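Side-chain contacts in putative 6-pyruvoyl tetrahydrobiopterin synthase (Caenorhabditis elegans, PDB 2G64), which probably catalyses the zinc-dependent conversion of 7,8-dihydroneopterin triphosphate into 6-pyruvoyl tetrahydropterin with loss of triphosphate, the first of three steps from that precursor to tetrahydrobiopterin: residues A[50-55]-A[69-74]; A[106-111]-A[125-130]. The protein carries 1 engineered substitution. All blocks are in the same frame, centred on the assembly; numbering follows the deposited sequence.

In the fold
In contacts 1 and 2, helices 68-80 and 101-115 pack on the same face of one beta-sheet. Their centres lie 12 Å apart, and they follow one another along the chain: strand 44-57 meets helix 68-80 in contact 1 before helix 101-115 meets strand 122-128 in contact 2. Strands 44-57 and 122-128 are antiparallel neighbours, joined by a probable hydrogen bond from Lys51 N to Thr126 O. Together the contacts build one apolar core between sheet and helices, with Trp50 of the first strand packing on Val125 and Met108 of contact 2. Contact 1 lies away from the metal-binding and catalytic residues, whereas contact 2 leads toward the metal-binding end and Glu129, probably a charge-relay residue.

Contact 1 of 2, residues A[50-55]-A[69-74]; sequences WKVKLR and AKLKKE
Leu54 and Leu71 reach toward each other tip to tip, with CD1 of Leu54 lying 3.9 Å from CD2 of Leu71. Leu71 is the one helix residue that both strand side chains meet: its other methyl, CD1, comes 4.2 Å from CG1 of Val52. The fork of a leucine suits this place, since each branch serves a different strand residue, whereas beta-branched Val52 is at home in a strand and its short side chain relies on the longer Leu71 to come to it. Leu71 extends toward the strand with CG anti to its own backbone nitrogen (chi1 -172°). The backbones stay well apart, 9.1 Å between CA of Val52 and CA of Leu71, and no hydrogen bond links the segments.

Val52 also lays CG2 over one face of the Trp50 indole, 3.4 Å above the plane and offset toward the rim. On the helix, buried Glu74 has both carboxylate oxygens satisfied, OE1 by Tyr66 OH and OE2 by Ser117 OG. Lys70, Lys72 and Lys73 keep the other side of the helix polar, as befits an amphipathic helix on a sheet. Leu112 of helix 101-115 touches Val52 and Glu74, while strand 50-55 runs between strands 6-19 and 122-128.

Contact 2 of 2, residues A[106-111]-A[125-130]; sequences IYMFEK and VTIEET
Val125 packs closely against Phe109, its CG2 methyl lying 3.7 Å from CA of Phe109 and 3.8 Å from CD1 of the ring. The same methyl thus touches both the helix backbone and the aromatic side chain, and it meets the ring obliquely, while CB of Val125 sits at the ring edge, in its plane, 4.0 Å from CD1 of Phe109. With CG anti to the backbone nitrogen (chi1 -174°), the phenyl group swings past the valine instead of standing over it. A small beta-branched residue suits this spot, where CA of Phe109 and CA of Val125 are only 5.8 Å apart. The Phe109 ring also packs edge-to-face with that of Tyr137 on strand 133-137.

Around Met108 the fit is looser: its CB is 4.5 Å from CG1 of Val125, and farther along the same face of the strand its CG is 4.2 Å from CD1 of Ile127. The end of the thioether then leads away from the strand, a course open to flexible methionine, while the side chain also packs on Trp50, Val78 and Val82.

This is helix-on-sheet packing in the tunnelling fold (T-fold) of the PTPS family: helix 106-111 and strand 125-128 run at 143° between their directions, closer to antiparallel than perpendicular, and Val125 and Ile127 present the apolar face of the strand to the helix.

The far side of the helix is more exposed. Glu110 points away from the strand, as does Ile106, which packs on Pro5 of a second subunit. Beyond Ile127, whose side chain lies about 10 Å from a bound zinc ion, the strand approaches the metal site and turns a corner at Glu129, probably a charge-relay residue, whose OE2 is hydrogen-bonded to Ser101 OG.

Contact 1 of 2, residues A[50-55]-A[69-74]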
ATOM      1  N   TRP A  50      -4.906   0.161  13.735  1.00 11.43           N
ATOM      2  CA  TRP A  50      -4.313   0.370  15.058  1.00 13.78           C
ATOM      3  C   TRP A  50      -2.877  -0.164  15.048  1.00 16.45           C
ATOM      4  O   TRP A  50      -2.665  -1.342  14.789  1.00 14.05           O
ATOM      5  CB  TRP A  50      -5.104  -0.433  16.093  1.00 14.51           C
ATOM      6  CG  TRP A  50      -4.698  -0.181  17.516  1.00 14.03           C
ATOM      7  CD1 TRP A  50      -4.155   0.966  18.030  1.00 13.51           C
ATOM      8  CD2 TRP A  50      -4.837  -1.095  18.617  1.00 14.49           C
ATOM      9  NE1 TRP A  50      -3.944   0.816  19.408  1.00 12.31           N
ATOM     10  CE2 TRP A  50      -4.367  -0.430  19.786  1.00 12.19           C
ATOM     11  CE3 TRP A  50      -5.341  -2.402  18.737  1.00 14.74           C
ATOM     12  CZ2 TRP A  50      -4.367  -1.041  21.063  1.00 11.66           C
ATOM     13  CZ3 TRP A  50      -5.314  -3.026  20.019  1.00 14.90           C
ATOM     14  CH2 TRP A  50      -4.845  -2.330  21.156  1.00 13.53           C
ATOM     15  N   LYS A  51      -1.883   0.677  15.321  1.00 11.18           N
ATOM     16  CA  LYS A  51      -0.528   0.109  15.441  1.00 13.22           C
ATOM     17  C   LYS A  51      -0.045   0.285  16.872  1.00 15.68           C
ATOM     18  O   LYS A  51      -0.167   1.356  17.433  1.00 14.46           O
ATOM     19  CB  LYS A  51       0.449   0.800  14.489  1.00 14.22           C
ATOM     20  CG  LYS A  51      -0.068   0.965  13.056  1.00 15.02           C
ATOM     21  CD  LYS A  51       1.030   1.530  12.175  1.00 23.25           C
ATOM     22  CE  LYS A  51       0.559   1.644  10.721  1.00 26.77           C
ATOM     23  NZ  LYS A  51       1.625   2.283   9.872  1.00 24.11           N
ATOM     24  N   VAL A  52       0.518  -0.772  17.429  1.00 11.44           N
ATOM     25  CA  VAL A  52       0.958  -0.786  18.824  1.00 17.41           C
ATOM     26  C   VAL A  52       2.463  -0.958  18.806  1.00 12.87           C
ATOM     27  O   VAL A  52       2.967  -1.983  18.333  1.00 12.95           O
ATOM     28  CB  VAL A  52       0.317  -1.960  19.591  1.00 15.45           C
ATOM     29  CG1 VAL A  52       0.998  -2.164  20.966  1.00 14.61           C
ATOM     30  CG2 VAL A  52      -1.175  -1.704  19.724  1.00 13.66           C
ATOM     31  N   LYS A  53       3.167   0.058  19.300  1.00 12.94           N
ATOM     32  CA  LYS A  53       4.624   0.075  19.245  1.00 16.47           C
ATOM     33  C   LYS A  53       5.218  -0.037  20.656  1.00 14.94           C
ATOM     34  O   LYS A  53       4.848   0.703  21.564  1.00 12.60           O
ATOM     35  CB  LYS A  53       5.112   1.362  18.554  1.00 16.57           C
ATOM     36  CG  LYS A  53       6.625   1.422  18.254  1.00 16.80           C
ATOM     37  CD  LYS A  53       6.904   2.680  17.434  1.00 18.25           C
ATOM     38  CE  LYS A  53       8.359   2.784  17.033  1.00 15.28           C
ATOM     39  NZ  LYS A  53       8.578   3.752  15.916  1.00 22.10           N
ATOM     40  N   LEU A  54       6.135  -0.981  20.806  1.00 16.41           N
ATOM     41  CA  LEU A  54       6.780  -1.266  22.084  1.00 16.74           C
ATOM     42  C   LEU A  54       8.248  -0.901  21.920  1.00 15.60           C
ATOM     43  O   LEU A  54       8.773  -0.924  20.801  1.00 15.15           O
ATOM     44  CB  LEU A  54       6.659  -2.763  22.389  1.00 14.04           C
ATOM     45  CG  LEU A  54       5.251  -3.382  22.282  1.00 16.19           C
ATOM     46  CD1 LEU A  54       5.323  -4.841  22.782  1.00 20.52           C
ATOM     47  CD2 LEU A  54       4.229  -2.592  23.102  1.00 17.37           C
ATOM     48  N   ARG A  55       8.914  -0.546  23.013  1.00 14.27           N
ATOM     49  CA  ARG A  55      10.354  -0.284  22.941  1.00 15.30           C
ATOM     50  C   ARG A  55      11.016  -0.855  24.198  1.00 15.49           C
ATOM     51  O   ARG A  55      10.512  -0.673  25.317  1.00 17.98           O
ATOM     52  CB  ARG A  55      10.599   1.227  22.856  1.00 13.14           C
ATOM     53  CG  ARG A  55      12.062   1.624  22.762  1.00 14.53           C
ATOM     54  CD  ARG A  55      12.172   3.132  22.592  1.00 26.55           C
ATOM     55  NE  ARG A  55      13.535   3.532  22.276  1.00 40.11           N
ATOM     56  CZ  ARG A  55      14.451   3.845  23.189  1.00 59.94           C
ATOM     57  NH1 ARG A  55      14.148   3.795  24.478  1.00 40.54           N
ATOM     58  NH2 ARG A  55      15.673   4.199  22.812  1.00 46.37           N
ATOM     59  N   ALA A  69       3.000 -13.483  20.819  1.00 26.93           N
ATOM     60  CA  ALA A  69       1.806 -14.263  21.132  1.00 26.59           C
ATOM     61  C   ALA A  69       1.005 -13.607  22.256  1.00 29.42           C
ATOM     62  O   ALA A  69      -0.227 -13.512  22.181  1.00 28.46           O
ATOM     63  CB  ALA A  69       2.181 -15.691  21.509  1.00 35.59           C
ATOM     64  N   LYS A  70       1.715 -13.153  23.290  1.00 22.63           N
ATOM     65  CA  LYS A  70       1.117 -12.439  24.417  1.00 18.70           C
ATOM     66  C   LYS A  70       0.519 -11.093  24.000  1.00 25.11           C
ATOM     67  O   LYS A  70      -0.597 -10.749  24.410  1.00 22.56           O
ATOM     68  CB  LYS A  70       2.154 -12.197  25.505  1.00 26.31           C
ATOM     69  CG  LYS A  70       2.017 -13.098  26.719  1.00 62.25           C
ATOM     70  CD  LYS A  70       3.216 -12.963  27.652  1.00 67.83           C
ATOM     71  CE  LYS A  70       3.802 -14.329  28.028  1.00 71.33           C
ATOM     72  NZ  LYS A  70       4.938 -14.749  27.138  1.00 41.11           N
ATOM     73  N   LEU A  71       1.268 -10.332  23.205  1.00 21.41           N
ATOM     74  CA  LEU A  71       0.764  -9.048  22.680  1.00 18.04           C
ATOM     75  C   LEU A  71      -0.514  -9.274  21.867  1.00 17.59           C
ATOM     76  O   LEU A  71      -1.472  -8.510  21.990  1.00 18.86           O
ATOM     77  CB  LEU A  71       1.821  -8.362  21.801  1.00 20.47           C
ATOM     78  CG  LEU A  71       1.502  -6.925  21.354  1.00 25.27           C
ATOM     79  CD1 LEU A  71       1.245  -6.044  22.572  1.00 20.38           C
ATOM     80  CD2 LEU A  71       2.602  -6.322  20.465  1.00 19.13           C
ATOM     81  N   LYS A  72      -0.528 -10.311  21.027  1.00 16.88           N
ATOM     82  CA  LYS A  72      -1.709 -10.582  20.207  0.50 21.84           C
ATOM     83  C   LYS A  72      -2.961 -10.762  21.056  1.00 26.91           C
ATOM     84  O   LYS A  72      -4.014 -10.205  20.725  1.00 21.43           O
ATOM     85  CB  LYS A  72      -1.479 -11.770  19.270  0.50 21.23           C
ATOM     86  CG  LYS A  72      -0.684 -11.405  18.036  0.50 17.94           C
ATOM     87  CD  LYS A  72      -0.263 -12.648  17.257  0.50 42.81           C
ATOM     88  CE  LYS A  72      -1.463 -13.369  16.667  0.50 39.57           C
ATOM     89  NZ  LYS A  72      -1.128 -14.756  16.235  0.50 46.16           N
ATOM     90  N   LYS A  73      -2.826 -11.509  22.158  1.00 22.84           N
ATOM     91  CA  LYS A  73      -3.934 -11.748  23.088  0.50 23.37           C
ATOM     92  C   LYS A  73      -4.404 -10.471  23.783  1.00 24.20           C
ATOM     93  O   LYS A  73      -5.619 -10.232  23.909  1.00 18.51           O
ATOM     94  CB  LYS A  73      -3.545 -12.811  24.125  0.50 20.76           C
ATOM     95  CG  LYS A  73      -3.653 -14.247  23.624  0.50 20.29           C
ATOM     96  CD  LYS A  73      -3.363 -15.253  24.739  0.50 26.27           C
ATOM     97  CE  LYS A  73      -3.885 -14.769  26.085  0.50 27.27           C
ATOM     98  NZ  LYS A  73      -3.827 -15.838  27.121  0.50 56.43           N
ATOM     99  N   GLU A  74      -3.449  -9.651  24.226  1.00 17.03           N
ATOM    100  CA  GLU A  74      -3.743  -8.415  24.918  1.00 21.64           C
ATOM    101  C   GLU A  74      -4.399  -7.436  23.953  1.00 19.68           C
ATOM    102  O   GLU A  74      -5.384  -6.795  24.309  1.00 18.87           O
ATOM    103  CB  GLU A  74      -2.465  -7.817  25.515  1.00 19.94           C
ATOM    104  CG  GLU A  74      -1.973  -8.618  26.718  1.00 22.57           C
ATOM    105  CD  GLU A  74      -0.464  -8.538  26.947  1.00 33.33           C
ATOM    106  OE1 GLU A  74       0.253  -7.806  26.228  1.00 22.09           O
ATOM    107  OE2 GLU A  74       0.010  -9.226  27.865  1.00 28.74           O
TER

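Contact 2 of 2, residues A[106-111]-A[125-130]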
ATOM      1  N   ILE A 106      -5.973   7.742  22.429  1.00 13.94           N
ATOM      2  CA  ILE A 106      -5.773   7.778  23.873  1.00 13.21           C
ATOM      3  C   ILE A 106      -6.489   6.595  24.537  1.00 16.22           C
ATOM      4  O   ILE A 106      -5.908   5.871  25.356  1.00 14.39           O
ATOM      5  CB  ILE A 106      -6.227   9.149  24.501  1.00 15.58           C
ATOM      6  CG1 ILE A 106      -5.337  10.296  24.007  1.00 11.95           C
ATOM      7  CG2 ILE A 106      -6.171   9.089  26.047  1.00 15.19           C
ATOM      8  CD1 ILE A 106      -5.907  11.686  24.308  1.00 16.17           C
ATOM      9  N   TYR A 107      -7.752   6.397  24.174  1.00 12.75           N
ATOM     10  CA  TYR A 107      -8.529   5.264  24.665  1.00 14.69           C
ATOM     11  C   TYR A 107      -7.809   3.934  24.461  1.00 15.93           C
ATOM     12  O   TYR A 107      -7.675   3.151  25.392  1.00 14.39           O
ATOM     13  CB  TYR A 107      -9.943   5.241  24.023  1.00 11.29           C
ATOM     14  CG  TYR A 107     -10.648   3.943  24.311  1.00 14.36           C
ATOM     15  CD1 TYR A 107     -11.260   3.722  25.549  1.00 19.56           C
ATOM     16  CD2 TYR A 107     -10.662   2.916  23.368  1.00 15.39           C
ATOM     17  CE1 TYR A 107     -11.888   2.508  25.814  1.00 18.84           C
ATOM     18  CE2 TYR A 107     -11.288   1.726  23.623  1.00 14.14           C
ATOM     19  CZ  TYR A 107     -11.884   1.518  24.853  1.00 24.18           C
ATOM     20  OH  TYR A 107     -12.502   0.310  25.099  1.00 18.39           O
ATOM     21  N   MET A 108      -7.328   3.672  23.244  1.00 13.28           N
ATOM     22  CA  MET A 108      -6.731   2.382  22.932  1.00 15.68           C
ATOM     23  C   MET A 108      -5.406   2.197  23.687  1.00 14.46           C
ATOM     24  O   MET A 108      -5.120   1.118  24.192  1.00 13.77           O
ATOM     25  CB  MET A 108      -6.505   2.231  21.429  1.00 12.08           C
ATOM     26  CG  MET A 108      -7.807   2.328  20.617  1.00 11.85           C
ATOM     27  SD  MET A 108      -8.924   0.924  20.817  1.00 15.77           S
ATOM     28  CE  MET A 108      -8.066  -0.349  19.855  1.00 15.58           C
ATOM     29  N   PHE A 109      -4.607   3.252  23.729  1.00 14.67           N
ATOM     30  CA  PHE A 109      -3.365   3.254  24.517  1.00 19.12           C
ATOM     31  C   PHE A 109      -3.667   2.895  25.978  1.00 22.15           C
ATOM     32  O   PHE A 109      -3.048   1.997  26.555  1.00 15.50           O
ATOM     33  CB  PHE A 109      -2.731   4.639  24.437  1.00 14.02           C
ATOM     34  CG  PHE A 109      -1.373   4.747  25.077  1.00 15.13           C
ATOM     35  CD1 PHE A 109      -0.221   4.623  24.317  1.00 17.57           C
ATOM     36  CD2 PHE A 109      -1.254   4.999  26.447  1.00 19.01           C
ATOM     37  CE1 PHE A 109       1.049   4.750  24.912  1.00 17.39           C
ATOM     38  CE2 PHE A 109       0.002   5.131  27.046  1.00 17.66           C
ATOM     39  CZ  PHE A 109       1.156   5.003  26.268  1.00 18.07           C
ATOM     40  N   GLU A 110      -4.612   3.600  26.583  1.00 14.97           N
ATOM     41  CA  GLU A 110      -4.880   3.387  28.005  1.00 21.72           C
ATOM     42  C   GLU A 110      -5.512   2.022  28.296  1.00 16.16           C
ATOM     43  O   GLU A 110      -5.155   1.362  29.282  1.00 18.51           O
ATOM     44  CB  GLU A 110      -5.718   4.535  28.582  1.00 22.17           C
ATOM     45  CG  GLU A 110      -4.965   5.872  28.669  1.00 19.15           C
ATOM     46  CD  GLU A 110      -3.722   5.810  29.576  1.00 36.11           C
ATOM     47  OE1 GLU A 110      -3.679   4.962  30.491  1.00 40.41           O
ATOM     48  OE2 GLU A 110      -2.782   6.614  29.373  1.00 41.28           O
ATOM     49  N   LYS A 111      -6.446   1.589  27.444  1.00 17.63           N
ATOM     50  CA  LYS A 111      -7.074   0.274  27.610  1.00 18.76           C
ATOM     51  C   LYS A 111      -6.042  -0.855  27.435  1.00 22.29           C
ATOM     52  O   LYS A 111      -6.023  -1.838  28.191  1.00 20.48           O
ATOM     53  CB  LYS A 111      -8.244   0.098  26.636  1.00 20.37           C
ATOM     54  CG  LYS A 111      -8.914  -1.262  26.712  1.00 26.95           C
ATOM     55  CD  LYS A 111      -9.840  -1.327  27.933  1.00 28.56           C
ATOM     56  CE  LYS A 111     -10.278  -2.757  28.215  1.00 42.43           C
ATOM     57  NZ  LYS A 111     -10.873  -2.871  29.578  1.00 51.87           N
ATOM     58  N   VAL A 125       0.957   4.408  20.480  1.00 13.59           N
ATOM     59  CA  VAL A 125      -0.179   3.889  19.710  1.00 13.51           C
ATOM     60  C   VAL A 125      -0.421   4.808  18.516  1.00 11.14           C
ATOM     61  O   VAL A 125      -0.345   6.033  18.636  1.00 11.88           O
ATOM     62  CB  VAL A 125      -1.462   3.825  20.604  1.00 17.10           C
ATOM     63  CG1 VAL A 125      -2.736   3.937  19.765  1.00 24.07           C
ATOM     64  CG2 VAL A 125      -1.475   2.545  21.432  1.00 13.55           C
ATOM     65  N   THR A 126      -0.724   4.208  17.375  1.00 13.19           N
ATOM     66  CA  THR A 126      -1.123   4.935  16.188  1.00 14.56           C
ATOM     67  C   THR A 126      -2.555   4.519  15.833  1.00 12.28           C
ATOM     68  O   THR A 126      -2.879   3.334  15.872  1.00 13.64           O
ATOM     69  CB  THR A 126      -0.187   4.580  15.000  1.00 12.50           C
ATOM     70  OG1 THR A 126       1.152   4.944  15.349  1.00 13.26           O
ATOM     71  CG2 THR A 126      -0.596   5.353  13.727  1.00  9.98           C
ATOM     72  N   ILE A 127      -3.386   5.493  15.467  1.00 12.92           N
ATOM     73  CA  ILE A 127      -4.685   5.199  14.864  1.00 12.84           C
ATOM     74  C   ILE A 127      -4.710   5.871  13.497  1.00 15.19           C
ATOM     75  O   ILE A 127      -4.471   7.064  13.398  1.00 14.77           O
ATOM     76  CB  ILE A 127      -5.843   5.767  15.730  1.00 17.13           C
ATOM     77  CG1 ILE A 127      -6.014   4.919  17.015  1.00 14.96           C
ATOM     78  CG2 ILE A 127      -7.152   5.824  14.918  1.00 12.88           C
ATOM     79  CD1 ILE A 127      -6.461   3.464  16.766  1.00 11.86           C
ATOM     80  N   GLU A 128      -4.982   5.101  12.448  1.00 12.47           N
ATOM     81  CA  GLU A 128      -5.245   5.704  11.139  1.00 13.20           C
ATOM     82  C   GLU A 128      -6.746   5.630  10.916  1.00 12.60           C
ATOM     83  O   GLU A 128      -7.310   4.556  10.719  1.00 15.34           O
ATOM     84  CB  GLU A 128      -4.474   4.984  10.025  1.00 15.72           C
ATOM     85  CG  GLU A 128      -2.971   4.805  10.314  1.00 14.34           C
ATOM     86  CD  GLU A 128      -2.160   4.270   9.142  1.00 28.72           C
ATOM     87  OE1 GLU A 128      -2.754   3.719   8.190  1.00 26.51           O
ATOM     88  OE2 GLU A 128      -0.912   4.393   9.187  1.00 23.34           O
ATOM     89  N   GLU A 129      -7.384   6.780  10.979  1.00 13.03           N
ATOM     90  CA  GLU A 129      -8.815   6.886  10.778  1.00 10.03           C
ATOM     91  C   GLU A 129      -9.174   6.594   9.315  1.00 17.56           C
ATOM     92  O   GLU A 129     -10.168   5.923   9.038  1.00 17.37           O
ATOM     93  CB  GLU A 129      -9.197   8.299  11.166  1.00 18.88           C
ATOM     94  CG  GLU A 129     -10.557   8.747  10.829  1.00 25.08           C
ATOM     95  CD  GLU A 129     -10.633  10.243  11.024  1.00 30.78           C
ATOM     96  OE1 GLU A 129     -10.589  10.974  10.016  1.00 29.13           O
ATOM     97  OE2 GLU A 129     -10.655  10.681  12.190  1.00 26.26           O
ATOM     98  N   THR A 130      -8.355   7.119   8.402  1.00 14.72           N
ATOM     99  CA  THR A 130      -8.308   6.693   7.005  1.00 17.91           C
ATOM    100  C   THR A 130      -6.830   6.677   6.621  1.00 21.08           C
ATOM    101  O   THR A 130      -5.978   7.091   7.406  1.00 17.16           O
ATOM    102  CB  THR A 130      -9.027   7.687   6.071  1.00 17.06           C
ATOM    103  OG1 THR A 130      -8.216   8.845   5.919  1.00 17.16           O
ATOM    104  CG2 THR A 130     -10.414   8.094   6.634  1.00 16.85           C
TER